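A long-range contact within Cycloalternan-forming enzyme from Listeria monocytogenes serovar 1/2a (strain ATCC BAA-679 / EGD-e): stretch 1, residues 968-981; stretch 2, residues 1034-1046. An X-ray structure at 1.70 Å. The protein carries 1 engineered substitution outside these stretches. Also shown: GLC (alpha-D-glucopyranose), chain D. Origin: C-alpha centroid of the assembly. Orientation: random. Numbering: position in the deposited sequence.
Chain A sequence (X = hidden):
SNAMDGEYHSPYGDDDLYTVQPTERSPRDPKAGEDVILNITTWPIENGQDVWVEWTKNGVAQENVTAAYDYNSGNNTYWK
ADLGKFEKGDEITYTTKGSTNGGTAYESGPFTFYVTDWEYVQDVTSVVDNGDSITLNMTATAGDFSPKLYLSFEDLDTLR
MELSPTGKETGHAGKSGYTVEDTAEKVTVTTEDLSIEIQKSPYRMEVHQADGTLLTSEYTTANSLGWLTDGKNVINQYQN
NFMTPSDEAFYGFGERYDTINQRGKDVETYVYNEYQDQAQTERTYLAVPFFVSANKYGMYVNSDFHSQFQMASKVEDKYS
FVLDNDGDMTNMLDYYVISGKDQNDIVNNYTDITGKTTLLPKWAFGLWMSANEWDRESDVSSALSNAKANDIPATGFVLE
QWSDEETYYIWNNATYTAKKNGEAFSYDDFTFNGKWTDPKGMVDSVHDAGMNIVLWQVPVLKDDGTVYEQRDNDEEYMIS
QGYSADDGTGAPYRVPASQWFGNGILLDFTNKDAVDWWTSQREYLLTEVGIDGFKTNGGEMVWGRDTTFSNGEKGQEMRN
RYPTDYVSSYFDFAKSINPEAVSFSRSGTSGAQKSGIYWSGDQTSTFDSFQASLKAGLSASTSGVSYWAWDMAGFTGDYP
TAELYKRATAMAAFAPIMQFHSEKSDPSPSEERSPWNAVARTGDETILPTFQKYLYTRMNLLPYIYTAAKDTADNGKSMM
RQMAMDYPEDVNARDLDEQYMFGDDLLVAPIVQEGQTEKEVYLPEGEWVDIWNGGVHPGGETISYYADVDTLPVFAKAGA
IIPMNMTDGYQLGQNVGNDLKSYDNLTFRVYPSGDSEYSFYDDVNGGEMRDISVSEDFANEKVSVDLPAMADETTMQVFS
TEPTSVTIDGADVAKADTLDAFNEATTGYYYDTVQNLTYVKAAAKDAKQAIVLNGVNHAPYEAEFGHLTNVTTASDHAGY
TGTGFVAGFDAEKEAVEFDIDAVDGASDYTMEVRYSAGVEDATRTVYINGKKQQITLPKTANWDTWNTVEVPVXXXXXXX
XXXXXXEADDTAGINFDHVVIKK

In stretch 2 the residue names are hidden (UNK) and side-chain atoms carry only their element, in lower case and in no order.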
# COMPACT_ATOMS: atom_id res chain seq x y z
N GLY A 968 -27.50 3.15 -40.18
CA GLY A 968 -27.48 3.84 -41.50
C GLY A 968 -26.09 3.79 -42.13
O GLY A 968 -25.87 3.05 -43.10
N PHE A 969 -25.17 4.60 -41.61
CA PHE A 969 -23.76 4.51 -41.98
C PHE A 969 -23.62 4.60 -43.52
O PHE A 969 -22.87 3.85 -44.15
CB PHE A 969 -23.20 3.22 -41.34
CG PHE A 969 -21.75 2.91 -41.63
CD1 PHE A 969 -20.80 3.92 -41.83
CD2 PHE A 969 -21.34 1.58 -41.66
CE1 PHE A 969 -19.47 3.59 -42.09
CE2 PHE A 969 -20.01 1.25 -41.90
CZ PHE A 969 -19.07 2.26 -42.11
N ASP A 970 -24.36 5.56 -44.10
CA ASP A 970 -24.66 5.54 -45.53
C ASP A 970 -24.27 6.80 -46.31
O ASP A 970 -24.83 7.08 -47.38
CB ASP A 970 -26.14 5.22 -45.73
CG ASP A 970 -27.07 6.33 -45.23
OD1 ASP A 970 -26.72 7.03 -44.25
OD2 ASP A 970 -28.15 6.49 -45.82
N ALA A 971 -23.32 7.56 -45.78
CA ALA A 971 -22.85 8.77 -46.45
C ALA A 971 -21.34 8.81 -46.43
O ALA A 971 -20.71 8.23 -45.54
CB ALA A 971 -23.43 10.02 -45.78
N GLU A 972 -20.75 9.46 -47.43
CA GLU A 972 -19.28 9.63 -47.49
C GLU A 972 -18.76 10.33 -46.23
O GLU A 972 -19.47 11.12 -45.61
CB GLU A 972 -18.87 10.41 -48.73
CG GLU A 972 -19.12 9.67 -50.03
CD GLU A 972 -18.54 10.40 -51.23
OE1 GLU A 972 -19.32 10.92 -52.04
OE2 GLU A 972 -17.29 10.46 -51.35
N LYS A 973 -17.52 9.99 -45.86
CA LYS A 973 -16.83 10.50 -44.65
C LYS A 973 -17.40 9.94 -43.33
O LYS A 973 -17.01 10.37 -42.23
CB LYS A 973 -16.73 12.05 -44.65
CG LYS A 973 -16.00 12.61 -45.87
CD LYS A 973 -15.73 14.11 -45.78
CE LYS A 973 -14.48 14.43 -44.95
NZ LYS A 973 -13.20 13.91 -45.52
N GLU A 974 -18.29 8.96 -43.44
CA GLU A 974 -18.75 8.21 -42.29
C GLU A 974 -17.89 6.96 -42.13
O GLU A 974 -17.60 6.28 -43.12
CB GLU A 974 -20.23 7.85 -42.43
CG GLU A 974 -21.14 9.07 -42.47
CD GLU A 974 -22.62 8.74 -42.45
OE1 GLU A 974 -23.00 7.55 -42.53
OE2 GLU A 974 -23.44 9.68 -42.35
N ALA A 975 -17.47 6.70 -40.90
CA ALA A 975 -16.55 5.58 -40.61
C ALA A 975 -16.79 4.95 -39.24
O ALA A 975 -17.24 5.62 -38.30
CB ALA A 975 -15.10 6.05 -40.72
N VAL A 976 -16.49 3.64 -39.15
CA VAL A 976 -16.48 2.90 -37.89
C VAL A 976 -15.09 2.25 -37.80
O VAL A 976 -14.72 1.47 -38.68
CB VAL A 976 -17.60 1.81 -37.82
CG1 VAL A 976 -17.59 1.09 -36.48
CG2 VAL A 976 -18.98 2.42 -38.05
N GLU A 977 -14.33 2.60 -36.76
CA GLU A 977 -12.96 2.09 -36.59
C GLU A 977 -12.89 1.17 -35.37
O GLU A 977 -13.37 1.52 -34.28
CB GLU A 977 -11.97 3.25 -36.47
CG GLU A 977 -10.51 2.82 -36.25
CD GLU A 977 -9.49 3.96 -36.34
OE1 GLU A 977 -9.84 5.10 -36.71
OE2 GLU A 977 -8.30 3.70 -36.04
N PHE A 978 -12.30 -0.01 -35.58
CA PHE A 978 -12.12 -1.03 -34.55
C PHE A 978 -10.64 -1.21 -34.23
O PHE A 978 -9.77 -1.06 -35.12
CB PHE A 978 -12.63 -2.40 -35.02
CG PHE A 978 -14.12 -2.47 -35.28
CD1 PHE A 978 -14.66 -2.10 -36.52
CD2 PHE A 978 -14.99 -2.96 -34.30
CE1 PHE A 978 -16.03 -2.19 -36.77
CE2 PHE A 978 -16.37 -3.04 -34.54
CZ PHE A 978 -16.89 -2.66 -35.78
N ASP A 979 -10.38 -1.56 -32.98
CA ASP A 979 -9.06 -1.96 -32.52
C ASP A 979 -9.17 -3.45 -32.31
O ASP A 979 -9.84 -3.90 -31.37
CB ASP A 979 -8.73 -1.26 -31.20
CG ASP A 979 -8.69 0.26 -31.32
OD1 ASP A 979 -7.91 0.78 -32.15
OD2 ASP A 979 -9.40 0.94 -30.55
N ILE A 980 -8.54 -4.25 -33.18
CA ILE A 980 -8.78 -5.68 -33.17
C ILE A 980 -7.52 -6.50 -32.92
O ILE A 980 -6.48 -6.25 -33.52
CB ILE A 980 -9.49 -6.14 -34.46
CG1 ILE A 980 -10.94 -5.62 -34.43
CG2 ILE A 980 -9.45 -7.67 -34.61
CD1 ILE A 980 -11.72 -5.81 -35.71
N ASP A 981 -7.63 -7.47 -32.01
CA ASP A 981 -6.54 -8.41 -31.80
C ASP A 981 -6.63 -9.64 -32.70
O ASP A 981 -7.72 -10.12 -33.02
CB ASP A 981 -6.50 -8.85 -30.34
CG ASP A 981 -5.90 -7.79 -29.44
OD1 ASP A 981 -4.93 -7.12 -29.88
OD2 ASP A 981 -6.41 -7.63 -28.30
N UNK A 1034 -6.04 -10.28 -43.03
CA UNK A 1034 -4.73 -10.71 -42.56
C UNK A 1034 -4.43 -9.84 -41.36
O UNK A 1034 -4.41 -8.60 -41.47
o UNK A 1034 -4.01 -11.37 -44.77
c UNK A 1034 -2.29 -10.95 -43.15
c UNK A 1034 -3.67 -10.54 -43.66
N UNK A 1035 -4.24 -10.48 -40.20
CA UNK A 1035 -3.98 -9.75 -38.96
C UNK A 1035 -2.59 -10.00 -38.44
O UNK A 1035 -2.05 -11.10 -38.56
c UNK A 1035 -6.46 -9.84 -38.24
c UNK A 1035 -6.70 -8.37 -38.59
c UNK A 1035 -7.31 -10.25 -37.04
c UNK A 1035 -5.00 -10.14 -37.89
N UNK A 1036 -2.00 -8.95 -37.88
CA UNK A 1036 -0.68 -9.09 -37.28
C UNK A 1036 -0.76 -9.12 -35.76
O UNK A 1036 -1.85 -9.04 -35.19
c UNK A 1036 -0.35 -6.60 -37.80
c UNK A 1036 0.45 -5.60 -38.58
n UNK A 1036 0.61 -4.42 -38.01
c UNK A 1036 0.26 -7.98 -37.78
o UNK A 1036 0.94 -5.88 -39.68
N UNK A 1037 0.40 -9.28 -35.12
CA UNK A 1037 0.51 -9.09 -33.65
C UNK A 1037 0.15 -7.66 -33.21
O UNK A 1037 0.38 -6.68 -33.94
c UNK A 1037 1.91 -9.44 -33.19
N UNK A 1038 -0.41 -7.57 -32.01
CA UNK A 1038 -0.76 -6.29 -31.41
C UNK A 1038 -2.12 -5.83 -31.87
O UNK A 1038 -2.98 -6.62 -32.29
N UNK A 1039 -2.30 -4.52 -31.80
CA UNK A 1039 -3.54 -3.89 -32.15
C UNK A 1039 -3.62 -3.74 -33.68
O UNK A 1039 -2.75 -3.11 -34.31
o UNK A 1039 -5.80 -2.30 -32.30
c UNK A 1039 -4.92 -1.84 -31.59
c UNK A 1039 -3.60 -2.54 -31.43
n UNK A 1039 -5.07 -0.72 -30.89
N UNK A 1040 -4.66 -4.31 -34.29
CA UNK A 1040 -4.88 -4.16 -35.72
C UNK A 1040 -5.91 -3.08 -35.94
O UNK A 1040 -6.98 -3.11 -35.32
c UNK A 1040 -5.37 -5.47 -36.35
n UNK A 1040 -4.17 -7.30 -35.26
c UNK A 1040 -4.29 -6.55 -36.36
o UNK A 1040 -3.58 -6.68 -37.34
N UNK A 1041 -5.59 -2.12 -36.79
CA UNK A 1041 -6.51 -1.03 -37.09
C UNK A 1041 -7.45 -1.51 -38.18
O UNK A 1041 -7.01 -1.76 -39.29
c UNK A 1041 -5.94 2.60 -38.52
n UNK A 1041 -6.26 3.77 -37.97
o UNK A 1041 -5.13 2.49 -39.46
c UNK A 1041 -5.74 0.23 -37.56
c UNK A 1041 -6.66 1.38 -37.95
N UNK A 1042 -8.74 -1.62 -37.85
CA UNK A 1042 -9.74 -2.09 -38.81
C UNK A 1042 -10.78 -0.99 -39.01
O UNK A 1042 -11.56 -0.70 -38.09
c UNK A 1042 -9.31 -4.50 -38.21
c UNK A 1042 -10.39 -3.43 -38.38
c UNK A 1042 -11.46 -3.89 -39.37
N UNK A 1043 -10.78 -0.38 -40.19
CA UNK A 1043 -11.64 0.77 -40.48
C UNK A 1043 -12.66 0.41 -41.54
O UNK A 1043 -12.31 0.02 -42.66
c UNK A 1043 -11.76 3.23 -41.09
c UNK A 1043 -9.67 2.34 -40.03
c UNK A 1043 -10.84 2.02 -40.96
N UNK A 1044 -13.93 0.53 -41.19
CA UNK A 1044 -15.02 0.45 -42.16
C UNK A 1044 -15.36 1.88 -42.57
O UNK A 1044 -15.52 2.75 -41.72
c UNK A 1044 -15.14 -3.55 -40.02
c UNK A 1044 -16.65 -2.62 -42.18
c UNK A 1044 -15.74 -4.46 -40.90
c UNK A 1044 -16.23 -0.24 -41.54
c UNK A 1044 -16.49 -3.99 -41.98
c UNK A 1044 -16.05 -1.70 -41.32
c UNK A 1044 -15.31 -2.18 -40.23
N UNK A 1045 -15.44 2.09 -43.88
CA UNK A 1045 -15.70 3.39 -44.50
C UNK A 1045 -16.90 3.30 -45.44
O UNK A 1045 -17.14 2.24 -46.02
o UNK A 1045 -13.10 5.63 -45.62
c UNK A 1045 -13.70 4.89 -44.81
c UNK A 1045 -14.51 3.77 -45.38
o UNK A 1045 -13.63 5.04 -43.57
N UNK A 1046 -17.61 4.41 -45.61
CA UNK A 1046 -18.51 4.56 -46.76
C UNK A 1046 -17.83 5.53 -47.70
O UNK A 1046 -17.69 6.71 -47.39
c UNK A 1046 -20.91 5.11 -47.44
c UNK A 1046 -20.88 6.12 -48.41
c UNK A 1046 -22.86 4.18 -48.52
c UNK A 1046 -19.88 5.08 -46.32
c UNK A 1046 -22.82 5.19 -49.48
c UNK A 1046 -21.91 4.15 -47.50
c UNK A 1046 -21.83 6.16 -49.43
C1 GLC D . -30.92 4.62 -45.06
C2 GLC D . -31.42 5.85 -45.82
C3 GLC D . -32.66 5.50 -46.66
C4 GLC D . -32.41 4.29 -47.56
C5 GLC D . -31.78 3.12 -46.79
C6 GLC D . -31.28 2.00 -47.70
O2 GLC D . -31.68 6.90 -44.89
O3 GLC D . -33.06 6.64 -47.44
O4 GLC D . -33.64 3.85 -48.16
O5 GLC D . -30.66 3.57 -46.00
O6 GLC D . -30.23 2.47 -48.55
O HOH W 1 -15.54 8.69 -47.76

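Position 1034 carries two carbons and one oxygen, the first carbon bearing the oxygen and the other carbon, and lies out of reach of stretch 1; this beta-branched hydroxyl is Thr1034. Position 1035 has four carbons forked at the second, pointing toward stretch 1: Leu1035, whose CD1 lies 4.1 Å from Ile980 CG2. Position 1036 has three carbons, the third bearing one oxygen and one nitrogen, and points away: Gln1036. Position 1037 has a single carbon, Ala1037. Position 1038 has no side-chain atoms, and its phi of 85° favours glycine: Gly1038.

Position 1039 shows two carbons, the second bearing one oxygen and one nitrogen, so it is Asn1039; its ND2 gives a weak hydrogen bond to Asp979 OD1 (3.5 Å). Position 1040 has the same composition, and its backbone N donates to Ile980 O at 2.8 Å. It is Asn1040, whose ND2 also reaches Ile980 O (3.1 Å) and binds Gln1036 O (2.9 Å), while its OD1 accepts from Gln1036 N (2.8 Å), tying the preceding loop to the strand. Position 1041 has three carbons ending in one oxygen and one nitrogen: Gln1041, its NE2 donating to Glu977 OE2 at 2.8 Å and 169°.

Position 1042 has one carbon carrying two more, making Val1042; CG2 packs 3.7 Å from Ile980 CD1. Position 1043 repeats that fork on the other face, beside Ala975 and Glu977: Val1043, with CG2 3.9 Å from Glu977 CG. Position 1044 has one carbon and a six-carbon ring, with no oxygen to make it tyrosine: Phe1044. Its CD1 is 3.5 Å from Phe978 CE1, the ring planes inclined at 73°, and its CB is 3.8 Å from Phe969 CZ. Position 1045 has two carbons, the second bearing two oxygens: Asp1045, whose OD1 is 3.4 Å from Ala975 CB. Position 1046 is again one carbon plus a six-carbon ring, Phe1046. One ring face receives Asp970 O, 3.5 Å from CZ, and 129 Å² of the residue is covered by stretch 1.

The contact is an antiparallel strand pair with axes at 145°. Reciprocal backbone bonds fix its register: Val976 N to Phe1044 O (2.9 Å) and Phe1044 N to Val976 O (2.8 Å), then Phe978 N to Val1042 O (2.7 Å) and Val1042 N to Phe978 O (3.0 Å). Val976, Phe978, Ile980, Val1042 and Phe1044 give one face its apolar packing; Glu977 and Gln1041 join on the other. Next to the Ala975–Asp1045 pair, Phe1046 N donates to Glu974 O (3.1 Å), and a water bridges Lys973 N and Phe1046 O, anchoring the turn.

Stretch 2 1034-1046: TLQAGNNQVVFDF
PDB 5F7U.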